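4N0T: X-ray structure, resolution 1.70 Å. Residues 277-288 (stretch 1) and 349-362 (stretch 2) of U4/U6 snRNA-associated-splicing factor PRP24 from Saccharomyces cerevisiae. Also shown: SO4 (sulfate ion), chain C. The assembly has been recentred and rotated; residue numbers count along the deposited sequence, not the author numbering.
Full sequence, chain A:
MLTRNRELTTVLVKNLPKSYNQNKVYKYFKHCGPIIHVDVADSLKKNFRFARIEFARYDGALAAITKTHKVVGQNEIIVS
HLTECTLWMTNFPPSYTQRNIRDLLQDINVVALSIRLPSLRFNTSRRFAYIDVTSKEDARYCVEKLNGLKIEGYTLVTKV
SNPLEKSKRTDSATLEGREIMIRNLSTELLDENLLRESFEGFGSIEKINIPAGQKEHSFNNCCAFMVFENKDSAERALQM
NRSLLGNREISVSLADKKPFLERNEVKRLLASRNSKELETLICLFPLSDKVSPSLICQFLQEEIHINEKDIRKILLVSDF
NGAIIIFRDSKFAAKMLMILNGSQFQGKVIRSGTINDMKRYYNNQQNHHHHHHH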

ATOM      1  N   GLU A 277      10.562 -23.890  14.394  1.00 37.19           N
ATOM      2  CA  GLU A 277      10.056 -22.628  13.864  1.00 39.57           C
ATOM      3  C   GLU A 277       8.752 -22.835  13.096  1.00 31.77           C
ATOM      4  O   GLU A 277       7.781 -22.105  13.300  1.00 33.90           O
ATOM      5  N   LEU A 278       8.741 -23.832  12.217  1.00 29.00           N
ATOM      6  CA  LEU A 278       7.602 -24.066  11.334  1.00 30.75           C
ATOM      7  C   LEU A 278       6.334 -24.421  12.104  1.00 34.69           C
ATOM      8  O   LEU A 278       5.220 -24.097  11.680  1.00 29.00           O
ATOM      9  N   GLU A 279       6.498 -25.089  13.240  1.00 34.28           N
ATOM     10  CA  GLU A 279       5.333 -25.549  13.984  1.00 36.96           C
ATOM     11  C   GLU A 279       4.661 -24.413  14.761  1.00 30.63           C
ATOM     12  O   GLU A 279       3.581 -24.599  15.310  1.00 32.37           O
ATOM     13  N   THR A 280       5.284 -23.234  14.784  1.00 27.01           N
ATOM     14  CA  THR A 280       4.680 -22.076  15.448  1.00 28.05           C
ATOM     15  C   THR A 280       3.884 -21.186  14.480  1.00 22.12           C
ATOM     16  O   THR A 280       3.290 -20.186  14.900  1.00 23.53           O
ATOM     17  N   LEU A 281       3.890 -21.532  13.196  1.00 22.10           N
ATOM     18  CA  LEU A 281       3.194 -20.696  12.209  1.00 22.69           C
ATOM     19  C   LEU A 281       2.080 -21.418  11.458  1.00 22.51           C
ATOM     20  O   LEU A 281       2.063 -22.652  11.362  1.00 21.80           O
ATOM     21  N   ILE A 282       1.157 -20.638  10.904  1.00 20.10           N
ATOM     22  CA  ILE A 282       0.184 -21.164   9.958  1.00 20.93           C
ATOM     23  C   ILE A 282       0.099 -20.205   8.776  1.00 19.82           C
ATOM     24  O   ILE A 282       0.545 -19.060   8.864  1.00 21.97           O
ATOM     25  N   CYS A 283      -0.460 -20.678   7.668  1.00 16.81           N
ATOM     26  CA  CYS A 283      -0.719 -19.812   6.535  1.00 14.62           C
ATOM     27  C   CYS A 283      -2.214 -19.662   6.376  1.00 18.52           C
ATOM     28  O   CYS A 283      -2.966 -20.600   6.647  1.00 20.23           O
ATOM     29  N   LEU A 284      -2.636 -18.477   5.949  1.00 16.37           N
ATOM     30  CA  LEU A 284      -4.024 -18.235   5.564  1.00 15.64           C
ATOM     31  C   LEU A 284      -4.052 -17.928   4.073  1.00 19.97           C
ATOM     32  O   LEU A 284      -3.213 -17.188   3.575  1.00 16.69           O
ATOM     33  N   PHE A 285      -5.014 -18.495   3.351  1.00 14.33           N
ATOM     34  CA  PHE A 285      -5.077 -18.323   1.903  1.00 12.39           C
ATOM     35  C   PHE A 285      -6.451 -18.808   1.444  1.00 16.13           C
ATOM     36  O   PHE A 285      -7.082 -19.575   2.168  1.00 18.49           O
ATOM     37  N   PRO A 286      -6.930 -18.339   0.280  1.00 18.31           N
ATOM     38  CA  PRO A 286      -6.359 -17.259  -0.539  1.00 19.13           C
ATOM     39  C   PRO A 286      -6.826 -15.903  -0.022  1.00 20.63           C
ATOM     40  O   PRO A 286      -7.950 -15.777   0.484  1.00 20.01           O
ATOM     41  N   LEU A 287      -5.967 -14.897  -0.161  1.00 19.10           N
ATOM     42  CA  LEU A 287      -6.244 -13.543   0.294  1.00 17.05           C
ATOM     43  C   LEU A 287      -5.967 -12.575  -0.857  1.00 17.49           C
ATOM     44  O   LEU A 287      -5.068 -12.809  -1.679  1.00 16.36           O
ATOM     45  N   SER A 288      -6.729 -11.483  -0.896  1.00 16.35           N
ATOM     46  CA  SER A 288      -6.469 -10.381  -1.816  1.00 17.56           C
ATOM     47  C   SER A 288      -5.104  -9.755  -1.547  1.00 13.51           C
ATOM     48  O   SER A 288      -4.713  -9.591  -0.394  1.00 14.64           O
ATOM     49  N   VAL A 349     -14.627 -17.267   2.232  1.00 25.45           N
ATOM     50  CA  VAL A 349     -14.096 -18.349   3.052  1.00 23.16           C
ATOM     51  C   VAL A 349     -12.581 -18.448   2.840  1.00 23.87           C
ATOM     52  O   VAL A 349     -12.098 -18.353   1.711  1.00 29.10           O
ATOM     53  N   ILE A 350     -11.832 -18.602   3.928  1.00 18.96           N
ATOM     54  CA  ILE A 350     -10.391 -18.769   3.824  1.00 19.78           C
ATOM     55  C   ILE A 350      -9.997 -20.127   4.373  1.00 22.46           C
ATOM     56  O   ILE A 350     -10.741 -20.738   5.163  1.00 24.84           O
ATOM     57  N   ARG A 351      -8.832 -20.597   3.948  1.00 17.81           N
ATOM     58  CA  ARG A 351      -8.286 -21.860   4.408  1.00 18.60           C
ATOM     59  C   ARG A 351      -7.062 -21.589   5.269  1.00 23.17           C
ATOM     60  O   ARG A 351      -6.432 -20.529   5.156  1.00 19.22           O
ATOM     61  N   SER A 352      -6.733 -22.544   6.128  1.00 19.88           N
ATOM     62  CA  SER A 352      -5.492 -22.503   6.886  1.00 20.81           C
ATOM     63  C   SER A 352      -4.683 -23.736   6.515  1.00 24.33           C
ATOM     64  O   SER A 352      -5.234 -24.728   6.026  1.00 24.13           O
ATOM     65  N   GLY A 353      -3.376 -23.693   6.738  1.00 19.63           N
ATOM     66  CA  GLY A 353      -2.552 -24.833   6.385  1.00 22.09           C
ATOM     67  C   GLY A 353      -1.098 -24.501   6.585  1.00 23.40           C
ATOM     68  O   GLY A 353      -0.770 -23.402   7.039  1.00 20.86           O
ATOM     69  N   THR A 354      -0.226 -25.447   6.255  1.00 20.65           N
ATOM     70  CA  THR A 354       1.207 -25.201   6.299  1.00 22.62           C
ATOM     71  C   THR A 354       1.615 -24.381   5.090  1.00 17.10           C
ATOM     72  O   THR A 354       0.800 -24.138   4.184  1.00 16.37           O
ATOM     73  N   ILE A 355       2.884 -23.966   5.060  1.00 18.42           N
ATOM     74  CA  ILE A 355       3.413 -23.319   3.870  1.00 17.28           C
ATOM     75  C   ILE A 355       3.196 -24.189   2.632  1.00 18.66           C
ATOM     76  O   ILE A 355       2.745 -23.704   1.601  1.00 17.18           O
ATOM     77  N   ASN A 356       3.490 -25.483   2.733  1.00 22.40           N
ATOM     78  CA  ASN A 356       3.326 -26.354   1.573  1.00 20.34           C
ATOM     79  C   ASN A 356       1.860 -26.531   1.152  1.00 20.95           C
ATOM     80  O   ASN A 356       1.571 -26.671  -0.042  1.00 23.30           O
ATOM     81  N   ASP A 357       0.944 -26.495   2.120  1.00 21.55           N
ATOM     82  CA  ASP A 357      -0.493 -26.522   1.811  1.00 18.80           C
ATOM     83  C   ASP A 357      -0.875 -25.291   0.994  1.00 21.45           C
ATOM     84  O   ASP A 357      -1.615 -25.367   0.009  1.00 21.82           O
ATOM     85  N   MET A 358      -0.381 -24.141   1.437  1.00 19.19           N
ATOM     86  CA  MET A 358      -0.635 -22.890   0.740  1.00 16.23           C
ATOM     87  C   MET A 358      -0.117 -22.964  -0.691  1.00 15.85           C
ATOM     88  O   MET A 358      -0.811 -22.574  -1.626  1.00 17.19           O
ATOM     89  N   LYS A 359       1.096 -23.486  -0.860  1.00 18.43           N
ATOM     90  CA  LYS A 359       1.694 -23.609  -2.188  1.00 19.39           C
ATOM     91  C   LYS A 359       0.914 -24.586  -3.064  1.00 20.83           C
ATOM     92  O   LYS A 359       0.652 -24.305  -4.237  1.00 23.80           O
ATOM     93  N   ARG A 360       0.548 -25.732  -2.496  1.00 22.42           N
ATOM     94  CA  ARG A 360      -0.224 -26.730  -3.247  1.00 25.14           C
ATOM     95  C   ARG A 360      -1.560 -26.168  -3.724  1.00 24.31           C
ATOM     96  O   ARG A 360      -1.954 -26.362  -4.880  1.00 26.84           O
ATOM     97  N   TYR A 361      -2.245 -25.448  -2.841  1.00 21.82           N
ATOM     98  CA  TYR A 361      -3.512 -24.827  -3.208  1.00 20.80           C
ATOM     99  C   TYR A 361      -3.324 -23.839  -4.347  1.00 24.55           C
ATOM    100  O   TYR A 361      -4.093 -23.833  -5.310  1.00 22.83           O
ATOM    101  N   TYR A 362      -2.283 -23.012  -4.246  1.00 20.69           N
ATOM    102  CA  TYR A 362      -2.001 -22.044  -5.289  1.00 20.67           C
ATOM    103  C   TYR A 362      -1.713 -22.731  -6.621  1.00 21.41           C
ATOM    104  O   TYR A 362      -2.248 -22.323  -7.656  1.00 24.53           O
TER

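Packing along residues 349-362 of PRP24. Val 349 points away, but its O and Pro 286 O both accept from water 1, at 3.1 and 2.6 Å from the water O. Ile 350 (chi1 p, chi2 t) lays CG2 4.0 Å from Leu 287 CD2 and CD1 4.3 Å from Leu 284 CD1. Arg 351 to Gly 353 pair antiparallel with Cys 283 to Phe 285, so side chains alternate between sheet faces. Arg 351 (chi1 m) shares a face with Phe 285: its CB covers one side of that ring, 4.2 Å from the centroid, while the end of the side chain leads away. Backbone hydrogen bonds frame the pair, Arg 351 N to Phe 285 O at 2.7 Å and Phe 285 N to Arg 351 O at 3.1 Å. On the other face, Ser 352 CB (chi1 p) lies 4.0 Å from Leu 284 CD2. Gly 353 leaves room for the Phe 285 ring; a CB here would be tight against Phe 285 CZ and clash with Asp 357 CB. Thr 354 (p) points away and caps the helix, OG1 accepting from Asp 357 N at 3.0 Å. Ile 355 (m, t) brings CG1 3.7 Å from Cys 283 SG and 4.1 Å from Leu 281 CD1. Outside this contact, Asn 356 ND2 binds a sulfate, probably from the crystallisation liquor, at O1 (3.2 Å). Met 358 (t, t, p) covers the Phe 285 face opposite Arg 351, its CA 3.7 Å from the centroid, and sets CE 3.7 Å from Cys 283 SG. Arg 360 NH2 binds the same sulfate at O4 (2.6 Å) and forms a salt bridge with Asp 357 OD1 at 2.8 Å. Tyr 361 (t) points toward the strand, with CB 3.6 Å from Phe 285 CE2 and CE2 4.0 Å from Pro 286 CD, which follows a cis peptide bond.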

ATOM      1  CB  GLU A 277      11.096 -21.954  12.958  1.00 41.98           C
ATOM      2  CG  GLU A 277      10.647 -20.589  12.437  1.00 42.26           C
ATOM      3  CD  GLU A 277      11.719 -19.861  11.641  1.00 41.17           C
ATOM      4  OE1 GLU A 277      11.777 -18.617  11.746  1.00 41.30           O
ATOM      5  OE2 GLU A 277      12.488 -20.519  10.903  1.00 41.01           O
ATOM      6  CB  LEU A 278       7.928 -25.158  10.307  1.00 32.41           C
ATOM      7  CG  LEU A 278       8.941 -24.782   9.217  1.00 37.04           C
ATOM      8  CD1 LEU A 278       9.108 -25.893   8.190  1.00 42.12           C
ATOM      9  CD2 LEU A 278       8.565 -23.476   8.521  1.00 33.96           C
ATOM     10  CB  GLU A 279       5.690 -26.732  14.894  1.00 43.73           C
ATOM     11  CG  GLU A 279       6.597 -26.399  16.065  1.00 55.32           C
ATOM     12  CD  GLU A 279       6.953 -27.634  16.878  1.00 62.51           C
ATOM     13  OE1 GLU A 279       6.891 -28.753  16.316  1.00 62.72           O
ATOM     14  OE2 GLU A 279       7.286 -27.487  18.076  1.00 64.25           O
ATOM     15  CB  THR A 280       5.723 -21.194  16.159  1.00 34.23           C
ATOM     16  OG1 THR A 280       6.564 -20.558  15.186  1.00 28.56           O
ATOM     17  CG2 THR A 280       6.576 -22.021  17.117  1.00 40.28           C
ATOM     18  CB  LEU A 281       4.187 -20.087  11.210  1.00 23.49           C
ATOM     19  CG  LEU A 281       4.964 -20.995  10.244  1.00 22.36           C
ATOM     20  CD1 LEU A 281       4.161 -21.307   8.983  1.00 26.88           C
ATOM     21  CD2 LEU A 281       6.300 -20.361   9.864  1.00 22.52           C
ATOM     22  CB  ILE A 282      -1.231 -21.298  10.571  1.00 23.58           C
ATOM     23  CG1 ILE A 282      -1.848 -19.915  10.802  1.00 23.22           C
ATOM     24  CG2 ILE A 282      -1.201 -22.125  11.864  1.00 27.15           C
ATOM     25  CD1 ILE A 282      -3.288 -19.977  11.307  1.00 24.32           C
ATOM     26  CB  CYS A 283      -0.155 -20.421   5.257  1.00 14.59           C
ATOM     27  SG  CYS A 283       1.655 -20.460   5.244  1.00 20.44           S
ATOM     28  CB  LEU A 284      -4.587 -17.038   6.334  1.00 15.22           C
ATOM     29  CG  LEU A 284      -4.672 -17.185   7.854  1.00 19.94           C
ATOM     30  CD1 LEU A 284      -5.363 -15.964   8.453  1.00 21.95           C
ATOM     31  CD2 LEU A 284      -5.434 -18.474   8.251  1.00 20.73           C
ATOM     32  CB  PHE A 285      -3.978 -19.162   1.240  1.00 14.71           C
ATOM     33  CG  PHE A 285      -3.951 -20.604   1.682  1.00 17.61           C
ATOM     34  CD1 PHE A 285      -3.278 -20.980   2.836  1.00 16.35           C
ATOM     35  CD2 PHE A 285      -4.592 -21.587   0.931  1.00 19.53           C
ATOM     36  CE1 PHE A 285      -3.240 -22.304   3.246  1.00 21.42           C
ATOM     37  CE2 PHE A 285      -4.554 -22.908   1.334  1.00 19.67           C
ATOM     38  CZ  PHE A 285      -3.884 -23.271   2.486  1.00 20.05           C
ATOM     39  CB  PRO A 286      -6.967 -17.523  -1.915  1.00 21.17           C
ATOM     40  CG  PRO A 286      -8.355 -18.045  -1.577  1.00 21.58           C
ATOM     41  CD  PRO A 286      -8.177 -18.878  -0.318  1.00 18.92           C
ATOM     42  CB  LEU A 287      -5.303 -13.174   1.457  1.00 17.82           C
ATOM     43  CG  LEU A 287      -5.408 -13.984   2.751  1.00 20.12           C
ATOM     44  CD1 LEU A 287      -4.313 -13.604   3.758  1.00 21.48           C
ATOM     45  CD2 LEU A 287      -6.774 -13.747   3.355  1.00 24.16           C
ATOM     46  CB  SER A 288      -7.526  -9.293  -1.628  1.00 17.61           C
ATOM     47  OG  SER A 288      -7.118  -8.082  -2.237  1.00 18.18           O
ATOM     48  CB  VAL A 349     -14.787 -19.685   2.727  1.00 30.82           C
ATOM     49  CG1 VAL A 349     -14.171 -20.823   3.520  1.00 31.78           C
ATOM     50  CG2 VAL A 349     -16.279 -19.584   3.029  1.00 36.45           C
ATOM     51  CB  ILE A 350      -9.627 -17.684   4.606  1.00 22.73           C
ATOM     52  CG1 ILE A 350     -10.126 -17.634   6.051  1.00 20.40           C
ATOM     53  CG2 ILE A 350      -9.762 -16.333   3.925  1.00 25.96           C
ATOM     54  CD1 ILE A 350      -9.305 -16.715   6.974  1.00 30.27           C
ATOM     55  CB  ARG A 351      -7.860 -22.708   3.203  1.00 23.66           C
ATOM     56  CG  ARG A 351      -8.949 -22.858   2.149  1.00 27.27           C
ATOM     57  CD  ARG A 351      -8.463 -23.681   0.964  1.00 34.74           C
ATOM     58  NE  ARG A 351      -9.591 -24.234   0.220  1.00 45.13           N
ATOM     59  CZ  ARG A 351      -9.667 -25.489  -0.211  1.00 40.91           C
ATOM     60  NH1 ARG A 351      -8.671 -26.343   0.014  1.00 36.51           N
ATOM     61  NH2 ARG A 351     -10.742 -25.882  -0.877  1.00 44.71           N
ATOM     62  CB  SER A 352      -5.776 -22.489   8.383  1.00 22.78           C
ATOM     63  OG  SER A 352      -6.346 -23.733   8.787  1.00 24.17           O
ATOM     64  CB  THR A 354       1.982 -26.517   6.231  1.00 23.44           C
ATOM     65  OG1 THR A 354       1.728 -27.133   4.965  1.00 21.74           O
ATOM     66  CG2 THR A 354       1.556 -27.450   7.354  1.00 29.89           C
ATOM     67  CB  ILE A 355       4.914 -22.957   4.035  1.00 16.03           C
ATOM     68  CG1 ILE A 355       5.045 -21.817   5.048  1.00 23.38           C
ATOM     69  CG2 ILE A 355       5.525 -22.562   2.689  1.00 20.90           C
ATOM     70  CD1 ILE A 355       6.473 -21.580   5.537  1.00 23.35           C
ATOM     71  CB  ASN A 356       4.028 -27.706   1.785  1.00 23.11           C
ATOM     72  CG  ASN A 356       5.544 -27.595   1.726  1.00 28.34           C
ATOM     73  OD1 ASN A 356       6.086 -26.635   1.180  1.00 31.75           O
ATOM     74  ND2 ASN A 356       6.237 -28.581   2.293  1.00 31.50           N
ATOM     75  CB  ASP A 357      -1.337 -26.516   3.095  1.00 21.45           C
ATOM     76  CG  ASP A 357      -1.304 -27.835   3.844  1.00 26.71           C
ATOM     77  OD1 ASP A 357      -1.075 -28.898   3.218  1.00 29.35           O
ATOM     78  OD2 ASP A 357      -1.515 -27.796   5.077  1.00 24.76           O
ATOM     79  CB  MET A 358       0.031 -21.733   1.492  1.00 15.88           C
ATOM     80  CG  MET A 358      -0.076 -20.400   0.760  1.00 18.29           C
ATOM     81  SD  MET A 358       0.736 -19.059   1.687  1.00 19.65           S
ATOM     82  CE  MET A 358       2.426 -19.652   1.740  1.00 20.31           C
ATOM     83  CB  LYS A 359       3.153 -24.068  -2.087  1.00 20.76           C
ATOM     84  CG  LYS A 359       4.090 -23.029  -1.483  1.00 24.79           C
ATOM     85  CD  LYS A 359       5.531 -23.521  -1.543  1.00 28.45           C
ATOM     86  CE  LYS A 359       6.490 -22.479  -1.014  1.00 35.89           C
ATOM     87  NZ  LYS A 359       7.913 -22.892  -1.231  1.00 39.00           N
ATOM     88  CB  ARG A 360      -0.432 -28.009  -2.427  1.00 26.79           C
ATOM     89  CG  ARG A 360       0.791 -28.933  -2.414  1.00 27.65           C
ATOM     90  CD  ARG A 360       0.496 -30.270  -1.723  1.00 27.48           C
ATOM     91  NE  ARG A 360       0.325 -30.127  -0.280  1.00 28.20           N
ATOM     92  CZ  ARG A 360       1.306 -30.280   0.603  1.00 25.14           C
ATOM     93  NH1 ARG A 360       2.533 -30.598   0.195  1.00 29.08           N
ATOM     94  NH2 ARG A 360       1.065 -30.118   1.896  1.00 27.88           N
ATOM     95  CB  TYR A 361      -4.168 -24.137  -2.004  1.00 20.18           C
ATOM     96  CG  TYR A 361      -5.506 -23.523  -2.343  1.00 21.44           C
ATOM     97  CD1 TYR A 361      -6.656 -24.306  -2.407  1.00 25.49           C
ATOM     98  CD2 TYR A 361      -5.620 -22.167  -2.631  1.00 19.94           C
ATOM     99  CE1 TYR A 361      -7.884 -23.745  -2.732  1.00 26.66           C
ATOM    100  CE2 TYR A 361      -6.834 -21.598  -2.950  1.00 24.99           C
ATOM    101  CZ  TYR A 361      -7.967 -22.392  -3.003  1.00 30.61           C
ATOM    102  OH  TYR A 361      -9.181 -21.827  -3.328  1.00 29.37           O
ATOM    103  CB  TYR A 362      -0.807 -21.170  -4.892  1.00 20.37           C
ATOM    104  CG  TYR A 362      -0.405 -20.203  -5.971  1.00 21.21           C
ATOM    105  CD1 TYR A 362      -1.022 -18.970  -6.084  1.00 24.53           C
ATOM    106  CD2 TYR A 362       0.596 -20.526  -6.883  1.00 26.74           C
ATOM    107  CE1 TYR A 362      -0.650 -18.073  -7.078  1.00 29.12           C
ATOM    108  CE2 TYR A 362       0.968 -19.641  -7.874  1.00 25.86           C
ATOM    109  CZ  TYR A 362       0.342 -18.422  -7.967  1.00 26.89           C
ATOM    110  OH  TYR A 362       0.717 -17.543  -8.957  1.00 34.66           O
TER
HETATM  111  S   SO4 C 501       3.711 -30.662   4.213  1.00 58.72           S
HETATM  112  O1  SO4 C 501       4.671 -29.761   4.847  1.00 56.73           O
HETATM  113  O2  SO4 C 501       4.214 -31.082   2.899  1.00 53.02           O
HETATM  114  O3  SO4 C 501       3.509 -31.834   5.063  1.00 62.67           O
HETATM  115  O4  SO4 C 501       2.435 -29.966   4.079  1.00 54.34           O
HETATM  116  O   HOH W   1     -10.491 -15.945   0.732  1.00 33.40           O